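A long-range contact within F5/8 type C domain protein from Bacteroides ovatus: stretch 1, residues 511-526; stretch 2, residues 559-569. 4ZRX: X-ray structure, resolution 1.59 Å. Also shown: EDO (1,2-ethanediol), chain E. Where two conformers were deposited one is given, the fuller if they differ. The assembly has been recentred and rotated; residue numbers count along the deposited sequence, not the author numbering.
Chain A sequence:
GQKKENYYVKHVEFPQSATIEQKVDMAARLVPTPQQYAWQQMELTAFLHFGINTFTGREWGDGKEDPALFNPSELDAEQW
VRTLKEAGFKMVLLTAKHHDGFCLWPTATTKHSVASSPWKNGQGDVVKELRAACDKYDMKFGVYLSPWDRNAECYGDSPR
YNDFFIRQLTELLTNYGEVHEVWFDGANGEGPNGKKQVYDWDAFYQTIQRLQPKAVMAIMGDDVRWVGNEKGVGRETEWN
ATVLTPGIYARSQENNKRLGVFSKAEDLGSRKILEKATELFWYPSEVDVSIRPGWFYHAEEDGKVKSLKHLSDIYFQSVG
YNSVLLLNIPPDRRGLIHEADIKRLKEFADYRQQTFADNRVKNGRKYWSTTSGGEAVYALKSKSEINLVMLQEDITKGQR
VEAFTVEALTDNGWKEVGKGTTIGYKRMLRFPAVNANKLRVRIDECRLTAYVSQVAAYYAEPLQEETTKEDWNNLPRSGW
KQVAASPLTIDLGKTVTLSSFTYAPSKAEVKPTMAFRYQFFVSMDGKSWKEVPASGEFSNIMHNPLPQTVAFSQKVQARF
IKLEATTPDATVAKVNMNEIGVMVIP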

ATOM      1  N   LYS A 511     -27.084 -15.104   1.201  1.00 42.06           N
ATOM      2  CA  LYS A 511     -27.727 -14.595  -0.015  0.70 44.46           C
ATOM      3  C   LYS A 511     -28.990 -15.389  -0.280  1.00 44.28           C
ATOM      4  O   LYS A 511     -29.006 -16.590   0.018  1.00 41.81           O
ATOM      5  N   PRO A 512     -30.030 -14.754  -0.878  1.00 46.64           N
ATOM      6  CA  PRO A 512     -31.272 -15.477  -1.229  1.00 47.82           C
ATOM      7  C   PRO A 512     -31.089 -16.721  -2.091  1.00 46.35           C
ATOM      8  O   PRO A 512     -31.865 -17.656  -1.984  1.00 45.81           O
ATOM      9  N   THR A 513     -30.071 -16.701  -2.941  1.00 45.57           N
ATOM     10  CA  THR A 513     -29.830 -17.779  -3.903  1.00 45.40           C
ATOM     11  C   THR A 513     -28.956 -18.976  -3.402  1.00 41.86           C
ATOM     12  O   THR A 513     -28.613 -19.894  -4.176  1.00 39.41           O
HETATM   13  N   MSE A 514     -28.555 -18.941  -2.131  1.00 40.03           N
HETATM   14  CA  MSE A 514     -27.651 -19.979  -1.594  1.00 37.35           C
HETATM   15  C   MSE A 514     -28.340 -21.340  -1.499  1.00 36.76           C
HETATM   16  O   MSE A 514     -29.572 -21.412  -1.401  1.00 36.72           O
ATOM     17  N   ALA A 515     -27.540 -22.407  -1.517  1.00 33.24           N
ATOM     18  CA  ALA A 515     -28.075 -23.757  -1.327  1.00 32.71           C
ATOM     19  C   ALA A 515     -28.454 -23.999   0.132  1.00 33.79           C
ATOM     20  O   ALA A 515     -27.722 -23.585   1.066  1.00 33.01           O
ATOM     21  N   PHE A 516     -29.560 -24.718   0.318  1.00 34.03           N
ATOM     22  CA  PHE A 516     -30.015 -25.143   1.627  1.00 35.69           C
ATOM     23  C   PHE A 516     -30.339 -26.659   1.625  1.00 36.07           C
ATOM     24  O   PHE A 516     -29.679 -27.439   2.329  1.00 33.74           O
ATOM     25  N   ARG A 517     -31.356 -27.040   0.861  1.00 37.06           N
ATOM     26  CA  ARG A 517     -31.684 -28.470   0.686  1.00 39.35           C
ATOM     27  C   ARG A 517     -30.911 -28.986  -0.524  1.00 36.47           C
ATOM     28  O   ARG A 517     -30.826 -28.298  -1.542  1.00 35.48           O
ATOM     29  N   TYR A 518     -30.306 -30.163  -0.419  1.00 34.13           N
ATOM     30  CA  TYR A 518     -29.476 -30.613  -1.498  1.00 32.56           C
ATOM     31  C   TYR A 518     -29.464 -32.119  -1.637  1.00 32.80           C
ATOM     32  O   TYR A 518     -29.843 -32.832  -0.708  1.00 32.17           O
ATOM     33  N   GLN A 519     -29.050 -32.566  -2.823  1.00 31.93           N
ATOM     34  CA  GLN A 519     -28.687 -33.958  -3.070  1.00 33.46           C
ATOM     35  C   GLN A 519     -27.373 -33.919  -3.825  1.00 32.64           C
ATOM     36  O   GLN A 519     -27.187 -33.096  -4.769  1.00 32.04           O
ATOM     37  N   PHE A 520     -26.435 -34.720  -3.370  1.00 30.25           N
ATOM     38  CA  PHE A 520     -25.118 -34.755  -3.952  1.00 29.72           C
ATOM     39  C   PHE A 520     -24.981 -36.093  -4.662  1.00 30.76           C
ATOM     40  O   PHE A 520     -25.443 -37.134  -4.139  1.00 31.70           O
ATOM     41  N   PHE A 521     -24.413 -36.055  -5.866  1.00 30.68           N
ATOM     42  CA  PHE A 521     -24.316 -37.231  -6.728  1.00 31.90           C
ATOM     43  C   PHE A 521     -22.900 -37.398  -7.240  1.00 32.61           C
ATOM     44  O   PHE A 521     -22.166 -36.406  -7.428  1.00 31.51           O
ATOM     45  N   VAL A 522     -22.532 -38.648  -7.543  1.00 31.64           N
ATOM     46  CA  VAL A 522     -21.230 -38.922  -8.129  1.00 32.54           C
ATOM     47  C   VAL A 522     -21.380 -39.811  -9.380  1.00 33.75           C
ATOM     48  O   VAL A 522     -22.357 -40.517  -9.501  1.00 32.39           O
ATOM     49  N   SER A 523     -20.412 -39.721 -10.286  1.00 34.96           N
ATOM     50  CA  SER A 523     -20.395 -40.557 -11.491  1.00 37.69           C
ATOM     51  C   SER A 523     -18.970 -40.772 -11.947  1.00 39.30           C
ATOM     52  O   SER A 523     -18.077 -39.913 -11.747  1.00 37.29           O
HETATM   53  N   MSE A 524     -18.745 -41.916 -12.568  1.00 41.09           N
HETATM   54  CA  MSE A 524     -17.458 -42.196 -13.226  1.00 43.84           C
HETATM   55  C   MSE A 524     -17.374 -41.680 -14.669  1.00 44.97           C
HETATM   56  O   MSE A 524     -16.270 -41.365 -15.170  1.00 44.52           O
ATOM     57  N   ASP A 525     -18.528 -41.612 -15.336  1.00 44.11           N
ATOM     58  CA  ASP A 525     -18.600 -41.308 -16.762  1.00 45.23           C
ATOM     59  C   ASP A 525     -19.412 -40.034 -17.068  1.00 45.09           C
ATOM     60  O   ASP A 525     -19.502 -39.618 -18.213  1.00 47.51           O
ATOM     61  N   GLY A 526     -20.000 -39.423 -16.051  1.00 43.05           N
ATOM     62  CA  GLY A 526     -20.780 -38.194 -16.228  1.00 42.33           C
ATOM     63  C   GLY A 526     -22.183 -38.404 -16.741  1.00 41.75           C
ATOM     64  O   GLY A 526     -22.889 -37.451 -17.008  1.00 40.98           O
ATOM     65  N   ARG A 559     -15.380 -39.390 -10.454  1.00 43.46           N
ATOM     66  CA  ARG A 559     -14.724 -38.608 -11.501  1.00 45.72           C
ATOM     67  C   ARG A 559     -15.486 -37.309 -11.678  1.00 42.97           C
ATOM     68  O   ARG A 559     -14.866 -36.249 -11.842  1.00 43.56           O
ATOM     69  N   PHE A 560     -16.820 -37.407 -11.690  1.00 39.46           N
ATOM     70  CA  PHE A 560     -17.717 -36.265 -11.826  1.00 37.92           C
ATOM     71  C   PHE A 560     -18.513 -36.139 -10.541  1.00 35.31           C
ATOM     72  O   PHE A 560     -18.795 -37.136  -9.898  1.00 35.33           O
ATOM     73  N   ILE A 561     -18.864 -34.910 -10.161  1.00 33.79           N
ATOM     74  CA  ILE A 561     -19.766 -34.689  -9.035  1.00 32.41           C
ATOM     75  C   ILE A 561     -20.851 -33.769  -9.498  1.00 31.25           C
ATOM     76  O   ILE A 561     -20.670 -33.019 -10.446  1.00 30.87           O
ATOM     77  N   LYS A 562     -21.965 -33.801  -8.802  1.00 30.25           N
ATOM     78  CA  LYS A 562     -23.130 -32.985  -9.127  1.00 30.65           C
ATOM     79  C   LYS A 562     -23.855 -32.609  -7.851  1.00 31.24           C
ATOM     80  O   LYS A 562     -24.112 -33.469  -7.004  1.00 32.15           O
ATOM     81  N   LEU A 563     -24.209 -31.336  -7.712  1.00 31.99           N
ATOM     82  CA  LEU A 563     -25.016 -30.872  -6.580  1.00 32.47           C
ATOM     83  C   LEU A 563     -26.327 -30.325  -7.100  1.00 33.62           C
ATOM     84  O   LEU A 563     -26.305 -29.355  -7.867  1.00 35.88           O
ATOM     85  N   GLU A 564     -27.443 -30.952  -6.714  1.00 33.44           N
ATOM     86  CA  GLU A 564     -28.794 -30.442  -6.944  1.00 35.48           C
ATOM     87  C   GLU A 564     -29.229 -29.758  -5.661  1.00 35.11           C
ATOM     88  O   GLU A 564     -29.153 -30.344  -4.600  1.00 34.42           O
ATOM     89  N   ALA A 565     -29.662 -28.505  -5.733  1.00 34.77           N
ATOM     90  CA  ALA A 565     -30.038 -27.802  -4.517  1.00 34.36           C
ATOM     91  C   ALA A 565     -31.137 -26.767  -4.702  1.00 35.94           C
ATOM     92  O   ALA A 565     -31.271 -26.150  -5.789  1.00 35.87           O
ATOM     93  N   THR A 566     -31.906 -26.590  -3.627  1.00 35.88           N
ATOM     94  CA  THR A 566     -32.870 -25.504  -3.502  1.00 37.46           C
ATOM     95  C   THR A 566     -32.499 -24.588  -2.322  1.00 38.03           C
ATOM     96  O   THR A 566     -31.758 -24.960  -1.396  1.00 35.50           O
ATOM     97  N   THR A 567     -33.033 -23.381  -2.381  1.00 39.99           N
ATOM     98  CA  THR A 567     -32.643 -22.318  -1.503  1.00 41.91           C
ATOM     99  C   THR A 567     -33.537 -22.323  -0.270  1.00 44.78           C
ATOM    100  O   THR A 567     -34.520 -23.091  -0.210  1.00 45.32           O
ATOM    101  N   PRO A 568     -33.234 -21.442   0.702  1.00 47.71           N
ATOM    102  CA  PRO A 568     -34.176 -21.306   1.835  1.00 50.25           C
ATOM    103  C   PRO A 568     -35.629 -20.994   1.436  1.00 53.52           C
ATOM    104  O   PRO A 568     -36.543 -21.399   2.153  1.00 55.85           O
ATOM    105  N   ASP A 569     -35.836 -20.320   0.298  1.00 56.21           N
ATOM    106  CA  ASP A 569     -37.190 -20.040  -0.254  1.00 59.27           C
ATOM    107  C   ASP A 569     -37.774 -21.174  -1.122  1.00 58.04           C
ATOM    108  O   ASP A 569     -38.813 -20.982  -1.745  1.00 59.67           O
TER

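Two strands pair antiparallel; because each is extended, successive side chains alternate between the two faces of the sheet. Arg 559 turns CB toward stretch 1, 3.5 Å from Met 524 O, while its chain (chi1 t) leads away to partners elsewhere in the structure. Phe 560 (m) lies beside the turn that follows Ser 523. Gly 526 CA sits over its ring face, 3.7 Å from the centroid, so close that an ideal CB on Gly 526 would come within 3.2 Å of Phe 560 CE2. Ser 523 OG (t) steadies this turn, accepting hydrogen bonds from Asp 525 N (3.2 Å) and Gly 526 N (2.9 Å).

Ile 561 (p, t) points to the opposite face, where its branched CB meets Phe 520 CZ at 3.6 Å. Lys 562 (t, t, p, t) returns to the face of Phe 521 (m). Its long aliphatic chain brings CE within 3.7 Å of Phe 521 CD1, and NZ stands over the ring, 4.7 Å from the centroid, in a cation-pi contact.

Leu 563 (t, p) joins the apolar face, its CD1 3.8 Å from Tyr 518 CB. Glu 564 (m, t) suits the partly exposed face: its carboxylate gives Lys 562 NZ a salt-bridge partner in OE2, 3.4 Å away and weak as a hydrogen bond. Ala 565 CA is 4.2 Å from Tyr 518 CA, where a methyl is a compact fit; its CB also meets Ala 515 CB at 3.6 Å. On the backbone side turned away from stretch 1, ethanediol, probably from the crystallisation liquor, donates from O1 to Leu 563 O (2.7 Å) and accepts at O2 from Ala 565 N (3.0 Å).

Thr 567 (p) packs CB 3.5 Å from Pro 512 O, while its OG1 weakly accepts from Asp 569 N (3.3 Å). Rigid Pro 568 offers CD to Phe 516 CB (3.7 Å). Finally, water 1 bridges the stretches, donating to Pro 512 O (2.6 Å) and accepting from Asp 569 N (3.2 Å).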

ATOM      1  CB  LYS A 511     -26.777 -14.718  -1.223  0.70 45.53           C
ATOM      2  CG  LYS A 511     -26.105 -16.095  -1.360  0.70 44.71           C
ATOM      3  CD  LYS A 511     -25.061 -16.104  -2.467  0.70 45.55           C
ATOM      4  CE  LYS A 511     -24.340 -17.445  -2.519  0.70 43.92           C
ATOM      5  NZ  LYS A 511     -23.356 -17.452  -3.626  0.70 44.52           N
ATOM      6  CB  PRO A 512     -32.069 -14.435  -2.039  1.00 50.06           C
ATOM      7  CG  PRO A 512     -31.628 -13.135  -1.502  1.00 50.13           C
ATOM      8  CD  PRO A 512     -30.195 -13.292  -1.059  1.00 48.58           C
ATOM      9  CB  THR A 513     -29.194 -17.167  -5.158  1.00 47.97           C
ATOM     10  OG1 THR A 513     -29.145 -18.155  -6.183  1.00 51.08           O
ATOM     11  CG2 THR A 513     -27.813 -16.700  -4.875  1.00 46.58           C
HETATM   12  CB  MSE A 514     -27.128 -19.576  -0.215  1.00 37.95           C
HETATM   13  CG  MSE A 514     -28.176 -19.586   0.904  1.00 38.29           C
HETATM   14 SE   MSE A 514     -27.558 -18.559   2.437  0.75 38.57          SE
HETATM   15  CE  MSE A 514     -25.669 -19.205   2.513  1.00 37.93           C
ATOM     16  CB  ALA A 515     -27.077 -24.786  -1.766  1.00 31.27           C
ATOM     17  CB  PHE A 516     -31.217 -24.313   2.055  1.00 36.98           C
ATOM     18  CG  PHE A 516     -31.823 -24.733   3.362  1.00 38.57           C
ATOM     19  CD1 PHE A 516     -31.016 -24.939   4.501  1.00 39.03           C
ATOM     20  CD2 PHE A 516     -33.223 -24.931   3.464  1.00 40.34           C
ATOM     21  CE1 PHE A 516     -31.593 -25.323   5.728  1.00 40.63           C
ATOM     22  CE2 PHE A 516     -33.805 -25.298   4.694  1.00 41.24           C
ATOM     23  CZ  PHE A 516     -33.000 -25.507   5.814  1.00 41.32           C
ATOM     24  CB  ARG A 517     -33.191 -28.684   0.501  1.00 43.59           C
ATOM     25  CG  ARG A 517     -34.004 -28.137   1.652  1.00 48.34           C
ATOM     26  CD  ARG A 517     -35.366 -28.846   1.843  1.00 52.83           C
ATOM     27  NE  ARG A 517     -35.996 -28.389   3.093  1.00 58.41           N
ATOM     28  CZ  ARG A 517     -35.613 -28.726   4.337  1.00 61.14           C
ATOM     29  NH1 ARG A 517     -34.598 -29.568   4.556  1.00 63.65           N
ATOM     30  NH2 ARG A 517     -36.251 -28.210   5.386  1.00 62.77           N
ATOM     31  CB  TYR A 518     -28.031 -30.131  -1.291  1.00 31.91           C
ATOM     32  CG  TYR A 518     -27.362 -30.828  -0.164  1.00 31.47           C
ATOM     33  CD1 TYR A 518     -26.687 -32.046  -0.362  1.00 32.12           C
ATOM     34  CD2 TYR A 518     -27.406 -30.311   1.110  1.00 31.94           C
ATOM     35  CE1 TYR A 518     -26.109 -32.750   0.718  1.00 32.41           C
ATOM     36  CE2 TYR A 518     -26.826 -30.995   2.177  1.00 32.52           C
ATOM     37  CZ  TYR A 518     -26.174 -32.202   1.973  1.00 32.54           C
ATOM     38  OH  TYR A 518     -25.595 -32.853   3.042  1.00 33.23           O
ATOM     39  CB  GLN A 519     -29.757 -34.637  -3.908  1.00 36.51           C
ATOM     40  CG  GLN A 519     -31.060 -34.846  -3.164  1.00 40.82           C
ATOM     41  CD  GLN A 519     -32.133 -35.531  -3.996  1.00 45.52           C
ATOM     42  OE1 GLN A 519     -32.241 -36.767  -4.021  1.00 50.93           O
ATOM     43  NE2 GLN A 519     -32.956 -34.736  -4.654  1.00 48.75           N
ATOM     44  CB  PHE A 520     -24.088 -34.636  -2.868  1.00 29.48           C
ATOM     45  CG  PHE A 520     -22.697 -34.528  -3.380  1.00 29.62           C
ATOM     46  CD1 PHE A 520     -22.210 -33.300  -3.865  1.00 29.03           C
ATOM     47  CD2 PHE A 520     -21.850 -35.616  -3.350  1.00 28.95           C
ATOM     48  CE1 PHE A 520     -20.913 -33.204  -4.335  1.00 29.87           C
ATOM     49  CE2 PHE A 520     -20.548 -35.541  -3.826  1.00 30.10           C
ATOM     50  CZ  PHE A 520     -20.048 -34.305  -4.281  1.00 29.80           C
ATOM     51  CB  PHE A 521     -25.238 -37.112  -7.942  1.00 32.02           C
ATOM     52  CG  PHE A 521     -26.689 -36.921  -7.637  1.00 32.21           C
ATOM     53  CD1 PHE A 521     -27.212 -35.661  -7.400  1.00 33.04           C
ATOM     54  CD2 PHE A 521     -27.571 -38.005  -7.654  1.00 34.25           C
ATOM     55  CE1 PHE A 521     -28.569 -35.471  -7.157  1.00 34.26           C
ATOM     56  CE2 PHE A 521     -28.943 -37.828  -7.411  1.00 34.89           C
ATOM     57  CZ  PHE A 521     -29.445 -36.563  -7.179  1.00 35.08           C
ATOM     58  CB  VAL A 522     -20.262 -39.550  -7.117  1.00 32.82           C
ATOM     59  CG1 VAL A 522     -19.940 -38.554  -6.036  1.00 32.34           C
ATOM     60  CG2 VAL A 522     -20.831 -40.855  -6.483  1.00 33.30           C
ATOM     61  CB  SER A 523     -21.159 -39.855 -12.590  1.00 38.24           C
ATOM     62  OG  SER A 523     -21.190 -40.640 -13.762  1.00 39.58           O
HETATM   63  CB  MSE A 524     -17.154 -43.694 -13.157  1.00 46.72           C
HETATM   64  CG  MSE A 524     -17.073 -44.228 -11.716  1.00 48.02           C
HETATM   65 SE   MSE A 524     -15.586 -43.432 -10.684  0.75 52.23          SE
HETATM   66  CE  MSE A 524     -14.102 -44.127 -11.749  1.00 55.19           C
ATOM     67  CB  ASP A 525     -19.125 -42.530 -17.551  1.00 45.56           C
ATOM     68  CG  ASP A 525     -20.549 -42.949 -17.158  1.00 45.71           C
ATOM     69  OD1 ASP A 525     -21.165 -42.392 -16.218  1.00 44.04           O
ATOM     70  OD2 ASP A 525     -21.072 -43.866 -17.800  1.00 47.68           O
ATOM     71  CB  ARG A 559     -14.681 -39.394 -12.813  1.00 49.62           C
ATOM     72  CG  ARG A 559     -14.260 -38.613 -14.083  1.00 52.53           C
ATOM     73  CD  ARG A 559     -12.864 -38.100 -13.971  1.00 55.46           C
ATOM     74  NE  ARG A 559     -12.545 -37.153 -15.039  1.00 57.06           N
ATOM     75  CZ  ARG A 559     -11.684 -37.367 -16.030  1.00 60.22           C
ATOM     76  NH1 ARG A 559     -10.997 -38.508 -16.140  1.00 61.60           N
ATOM     77  NH2 ARG A 559     -11.485 -36.399 -16.918  1.00 62.34           N
ATOM     78  CB  PHE A 560     -18.701 -36.437 -13.000  1.00 38.58           C
ATOM     79  CG  PHE A 560     -18.034 -36.573 -14.366  1.00 40.68           C
ATOM     80  CD1 PHE A 560     -17.521 -37.806 -14.787  1.00 41.35           C
ATOM     81  CD2 PHE A 560     -17.990 -35.494 -15.255  1.00 41.38           C
ATOM     82  CE1 PHE A 560     -16.910 -37.952 -16.066  1.00 42.74           C
ATOM     83  CE2 PHE A 560     -17.398 -35.636 -16.543  1.00 42.63           C
ATOM     84  CZ  PHE A 560     -16.858 -36.868 -16.938  1.00 43.69           C
ATOM     85  CB  ILE A 561     -19.071 -34.119  -7.776  1.00 32.37           C
ATOM     86  CG1 ILE A 561     -18.452 -32.725  -8.054  1.00 33.01           C
ATOM     87  CG2 ILE A 561     -17.996 -35.092  -7.310  1.00 33.49           C
ATOM     88  CD1 ILE A 561     -17.711 -32.147  -6.820  1.00 32.24           C
ATOM     89  CB  LYS A 562     -24.092 -33.744 -10.079  1.00 31.44           C
ATOM     90  CG  LYS A 562     -25.422 -33.035 -10.345  1.00 31.94           C
ATOM     91  CD  LYS A 562     -26.261 -33.708 -11.436  1.00 33.96           C
ATOM     92  CE  LYS A 562     -26.764 -35.046 -10.975  1.00 34.04           C
ATOM     93  NZ  LYS A 562     -27.717 -35.671 -11.923  1.00 35.72           N
ATOM     94  CB  LEU A 563     -24.277 -29.788  -5.760  1.00 32.05           C
ATOM     95  CG  LEU A 563     -24.974 -29.335  -4.465  1.00 33.00           C
ATOM     96  CD1 LEU A 563     -24.874 -30.393  -3.349  1.00 32.39           C
ATOM     97  CD2 LEU A 563     -24.447 -27.989  -3.943  1.00 33.71           C
ATOM     98  CB  GLU A 564     -29.780 -31.564  -7.327  1.00 38.24           C
ATOM     99  CG  GLU A 564     -29.433 -32.186  -8.702  1.00 41.99           C
ATOM    100  CD  GLU A 564     -30.375 -33.318  -9.194  1.00 46.88           C
ATOM    101  OE1 GLU A 564     -31.405 -33.576  -8.522  1.00 52.25           O
ATOM    102  OE2 GLU A 564     -30.069 -33.936 -10.261  1.00 47.78           O
ATOM    103  CB  ALA A 565     -28.790 -27.166  -3.877  1.00 33.96           C
ATOM    104  CB  THR A 566     -34.311 -26.043  -3.332  1.00 38.95           C
ATOM    105  OG1 THR A 566     -34.321 -27.032  -2.303  1.00 38.78           O
ATOM    106  CG2 THR A 566     -34.827 -26.678  -4.639  1.00 39.42           C
ATOM    107  CB  THR A 567     -32.835 -20.979  -2.225  1.00 43.00           C
ATOM    108  OG1 THR A 567     -34.231 -20.819  -2.497  1.00 43.03           O
ATOM    109  CG2 THR A 567     -32.052 -20.949  -3.526  1.00 42.51           C
ATOM    110  CB  PRO A 568     -33.557 -20.191   2.689  1.00 49.76           C
ATOM    111  CG  PRO A 568     -32.042 -20.282   2.403  1.00 48.63           C
ATOM    112  CD  PRO A 568     -31.907 -20.841   0.983  1.00 47.19           C
ATOM    113  CB  ASP A 569     -37.162 -18.752  -1.120  1.00 60.90           C
ATOM    114  CG  ASP A 569     -36.779 -17.507  -0.333  1.00 63.72           C
ATOM    115  OD1 ASP A 569     -36.989 -17.454   0.899  1.00 65.87           O
ATOM    116  OD2 ASP A 569     -36.262 -16.556  -0.954  1.00 66.74           O
TER
HETATM  117  C1  EDO E 704     -27.557 -25.995  -7.764  1.00 39.08           C
HETATM  118  O1  EDO E 704     -26.539 -26.715  -8.467  1.00 37.96           O
HETATM  119  C2  EDO E 704     -28.909 -26.099  -8.463  1.00 39.09           C
HETATM  120  O2  EDO E 704     -29.315 -27.469  -8.491  1.00 40.58           O
HETATM  121  O   HOH W   1     -33.714 -17.960  -0.209  1.00 50.44           O